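PDB 3GO9: insulinase family protease from Yersinia pestis, which is predicted to be a peptidase of the insulinase (M16) family, although its zinc-dependent activity is unproven and its family zinc motif incomplete. Local coordinates for residues Q16-Q21 with P408-K413. Sequence-based numbering, arbitrary orientation.
Sequences QAEALQ and PEQYQK. With ZN (zinc ion), chain F.
Gln410 reaches out from the first turn of helix 408-421 and presses its terminal amide against the extended segment 16-21. Its CG lies anti to the backbone N (chi1 -172°), and the chain runs straight on to CD. Gln410 OE1 accepts from Gln21 N at 2.8 Å. Gln410 NE2 donates to Ala19 O, also at 2.8 Å. The glutamine thus bonds the backbone on both sides of Leu20, much as a neighbouring strand would, although residues 16-21 form no regular strand. The second N-H of Gln410 NE2 points at Glu18 OE1, 3.0 Å away and almost straight at 175°. Both acceptors lie close to the Gln410 amide plane. These three bonds fix the rotation of the buried amide and tell its O from its N. The Glu18 carboxylate comes tip to tip with it, the two planes 56° apart. Gln410 NE2 meets Glu18 OE1 on the anti side, somewhat out of the carboxylate plane. The syn lone pair of Glu18 OE1 takes Lys413 NZ in a salt bridge of 2.6 Å. Lys413, one turn on, is bent at chi3, which sets CE close to the carboxylate. The contact ties the loop before strand 26-30, in the N-terminal part of this M16-type chain, to a helix some 390 residues later. Gln21 crosses the Gln410 amide obliquely, its CB 3.5 Å from Gln410 OE1. Leu20 turns its side chain to Leu286 and Leu414. On the exposed surface, Glu409 OE1 binds a zinc ion at 2.1 Å, OE2 makes a longer bond, and a water is also bound to the zinc.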
ATOM      1  N   GLN A  16       2.231 -16.044 -29.729  1.00 27.12           N
ATOM      2  CA  GLN A  16       2.942 -15.169 -28.810  1.00 27.08           C
ATOM      3  C   GLN A  16       2.034 -14.050 -28.238  1.00 26.74           C
ATOM      4  O   GLN A  16       0.999 -13.694 -28.801  1.00 27.19           O
ATOM      5  CB  GLN A  16       4.208 -14.607 -29.509  1.00 27.38           C
ATOM      6  CG  GLN A  16       5.178 -15.734 -29.951  1.00 28.38           C
ATOM      7  CD  GLN A  16       6.125 -16.264 -28.837  1.00 30.92           C
ATOM      8  OE1 GLN A  16       6.863 -17.260 -29.042  1.00 28.43           O
ATOM      9  NE2 GLN A  16       6.112 -15.602 -27.673  1.00 29.45           N
ATOM     10  N   ALA A  17       2.397 -13.553 -27.076  1.00 25.68           N
ATOM     11  CA  ALA A  17       1.765 -12.354 -26.530  1.00 24.82           C
ATOM     12  C   ALA A  17       2.686 -11.147 -26.659  1.00 23.15           C
ATOM     13  O   ALA A  17       3.903 -11.260 -26.689  1.00 23.05           O
ATOM     14  CB  ALA A  17       1.389 -12.600 -25.102  1.00 24.83           C
ATOM     15  N   GLU A  18       2.105  -9.953 -26.758  1.00 21.20           N
ATOM     16  CA  GLU A  18       2.884  -8.751 -26.813  1.00 19.47           C
ATOM     17  C   GLU A  18       3.586  -8.517 -25.466  1.00 17.42           C
ATOM     18  O   GLU A  18       3.095  -8.993 -24.422  1.00 18.56           O
ATOM     19  CB  GLU A  18       1.989  -7.545 -27.105  1.00 20.10           C
ATOM     20  CG  GLU A  18       0.953  -7.296 -26.046  1.00 19.48           C
ATOM     21  CD  GLU A  18      -0.242  -6.562 -26.578  1.00 19.22           C
ATOM     22  OE1 GLU A  18      -0.248  -5.310 -26.507  1.00 20.56           O
ATOM     23  OE2 GLU A  18      -1.154  -7.229 -27.095  1.00 20.48           O
ATOM     24  N   ALA A  19       4.669  -7.745 -25.520  1.00 15.84           N
ATOM     25  CA  ALA A  19       5.354  -7.259 -24.354  1.00 13.77           C
ATOM     26  C   ALA A  19       4.429  -6.266 -23.600  1.00 13.09           C
ATOM     27  O   ALA A  19       3.814  -5.408 -24.226  1.00 12.88           O
ATOM     28  CB  ALA A  19       6.613  -6.559 -24.705  1.00 14.92           C
ATOM     29  N   LEU A  20       4.393  -6.355 -22.279  1.00 10.49           N
ATOM     30  CA  LEU A  20       3.738  -5.291 -21.514  1.00 11.01           C
ATOM     31  C   LEU A  20       4.495  -3.973 -21.667  1.00 11.65           C
ATOM     32  O   LEU A  20       5.730  -3.968 -21.690  1.00 13.25           O
ATOM     33  CB  LEU A  20       3.640  -5.640 -20.023  1.00 11.32           C
ATOM     34  CG  LEU A  20       2.843  -6.887 -19.700  1.00 12.42           C
ATOM     35  CD1 LEU A  20       2.932  -7.131 -18.174  1.00 13.46           C
ATOM     36  CD2 LEU A  20       1.392  -6.766 -20.164  1.00 11.85           C
ATOM     37  N   GLN A  21       3.751  -2.875 -21.772  1.00 12.88           N
ATOM     38  CA  GLN A  21       4.256  -1.531 -21.977  1.00 13.34           C
ATOM     39  C   GLN A  21       4.118  -0.738 -20.676  1.00 13.75           C
ATOM     40  O   GLN A  21       3.007  -0.425 -20.269  1.00 12.22           O
ATOM     41  CB  GLN A  21       3.390  -0.801 -23.038  1.00 14.98           C
ATOM     42  CG  GLN A  21       3.416  -1.349 -24.442  1.00 17.45           C
ATOM     43  CD  GLN A  21       2.404  -0.641 -25.341  1.00 21.90           C
ATOM     44  OE1 GLN A  21       2.058   0.528 -25.100  1.00 23.00           O
ATOM     45  NE2 GLN A  21       1.896  -1.357 -26.359  1.00 29.96           N
ATOM     46  N   PRO A 408      -2.429   2.831 -20.610  1.00 14.72           N
ATOM     47  CA  PRO A 408      -3.864   2.589 -20.454  1.00 14.69           C
ATOM     48  C   PRO A 408      -4.511   2.021 -21.715  1.00 12.27           C
ATOM     49  O   PRO A 408      -5.451   1.229 -21.596  1.00 13.14           O
ATOM     50  CB  PRO A 408      -4.423   3.979 -20.071  1.00 15.42           C
ATOM     51  CG  PRO A 408      -3.322   4.964 -20.405  1.00 17.21           C
ATOM     52  CD  PRO A 408      -2.024   4.210 -20.257  1.00 16.15           C
ATOM     53  N   GLU A 409      -4.016   2.352 -22.914  1.00 12.14           N
ATOM     54  CA  GLU A 409      -4.572   1.737 -24.097  1.00 12.45           C
ATOM     55  C   GLU A 409      -4.259   0.244 -24.129  1.00 11.07           C
ATOM     56  O   GLU A 409      -5.111  -0.539 -24.592  1.00 11.62           O
ATOM     57  CB  GLU A 409      -4.100   2.385 -25.384  1.00 14.75           C
ATOM     58  CG  GLU A 409      -4.638   3.771 -25.569  1.00 18.38           C
ATOM     59  CD  GLU A 409      -3.964   4.440 -26.712  1.00 23.96           C
ATOM     60  OE1 GLU A 409      -2.748   4.699 -26.587  1.00 29.97           O
ATOM     61  OE2 GLU A 409      -4.615   4.649 -27.725  1.00 28.74           O
ATOM     62  N   GLN A 410      -3.081  -0.137 -23.643  1.00 11.48           N
ATOM     63  CA  GLN A 410      -2.764  -1.584 -23.609  1.00 10.79           C
ATOM     64  C   GLN A 410      -3.634  -2.277 -22.579  1.00 10.17           C
ATOM     65  O   GLN A 410      -4.178  -3.345 -22.851  1.00 10.93           O
ATOM     66  CB  GLN A 410      -1.313  -1.843 -23.298  1.00 11.12           C
ATOM     67  CG  GLN A 410      -0.951  -3.345 -23.472  1.00 11.39           C
ATOM     68  CD  GLN A 410       0.489  -3.612 -23.174  1.00 11.04           C
ATOM     69  OE1 GLN A 410       0.971  -3.196 -22.137  1.00 12.03           O
ATOM     70  NE2 GLN A 410       1.211  -4.301 -24.123  1.00 12.32           N
ATOM     71  N   TYR A 411      -3.861  -1.613 -21.443  1.00 10.46           N
ATOM     72  CA  TYR A 411      -4.703  -2.138 -20.426  1.00 11.78           C
ATOM     73  C   TYR A 411      -6.074  -2.396 -21.031  1.00 10.87           C
ATOM     74  O   TYR A 411      -6.646  -3.457 -20.886  1.00 11.27           O
ATOM     75  CB  TYR A 411      -4.804  -1.189 -19.242  1.00 11.06           C
ATOM     76  CG  TYR A 411      -5.758  -1.657 -18.184  1.00 14.84           C
ATOM     77  CD1 TYR A 411      -5.315  -2.274 -17.047  1.00 18.62           C
ATOM     78  CD2 TYR A 411      -7.131  -1.470 -18.343  1.00 17.15           C
ATOM     79  CE1 TYR A 411      -6.241  -2.704 -16.063  1.00 21.55           C
ATOM     80  CE2 TYR A 411      -8.034  -1.906 -17.392  1.00 19.64           C
ATOM     81  CZ  TYR A 411      -7.583  -2.533 -16.273  1.00 20.75           C
ATOM     82  OH  TYR A 411      -8.525  -2.947 -15.340  1.00 26.27           O
ATOM     83  N   GLN A 412      -6.613  -1.406 -21.735  1.00 11.36           N
ATOM     84  CA  GLN A 412      -7.968  -1.546 -22.250  1.00 12.27           C
ATOM     85  C   GLN A 412      -8.092  -2.763 -23.195  1.00 11.34           C
ATOM     86  O   GLN A 412      -9.046  -3.552 -23.121  1.00 12.86           O
ATOM     87  CB  GLN A 412      -8.314  -0.244 -22.960  1.00 14.20           C
ATOM     88  CG  GLN A 412      -9.688  -0.179 -23.496  1.00 18.55           C
ATOM     89  CD  GLN A 412      -9.921   1.182 -24.174  1.00 24.82           C
ATOM     90  OE1 GLN A 412     -10.958   1.806 -23.993  1.00 27.20           O
ATOM     91  NE2 GLN A 412      -8.919   1.656 -24.917  1.00 29.89           N
ATOM     92  N   LYS A 413      -7.113  -2.928 -24.070  1.00 10.35           N
ATOM     93  CA  LYS A 413      -7.084  -3.999 -25.000  1.00 10.04           C
ATOM     94  C   LYS A 413      -6.919  -5.364 -24.296  1.00 10.46           C
ATOM     95  O   LYS A 413      -7.666  -6.326 -24.556  1.00 10.69           O
ATOM     96  CB  LYS A 413      -5.959  -3.791 -26.007  1.00 12.33           C
ATOM     97  CG  LYS A 413      -5.784  -4.878 -27.014  1.00 14.90           C
ATOM     98  CD  LYS A 413      -4.584  -4.649 -27.867  1.00 17.08           C
ATOM     99  CE  LYS A 413      -3.293  -4.865 -27.139  1.00 23.49           C
ATOM    100  NZ  LYS A 413      -2.156  -4.349 -27.957  1.00 24.77           N
TER
HETATM  101 ZN    ZN F 605      -2.418   5.803 -28.391  0.60 32.25          ZN
HETATM  102  O   HOH W   1      -3.064   7.205 -27.411  1.00 38.91           O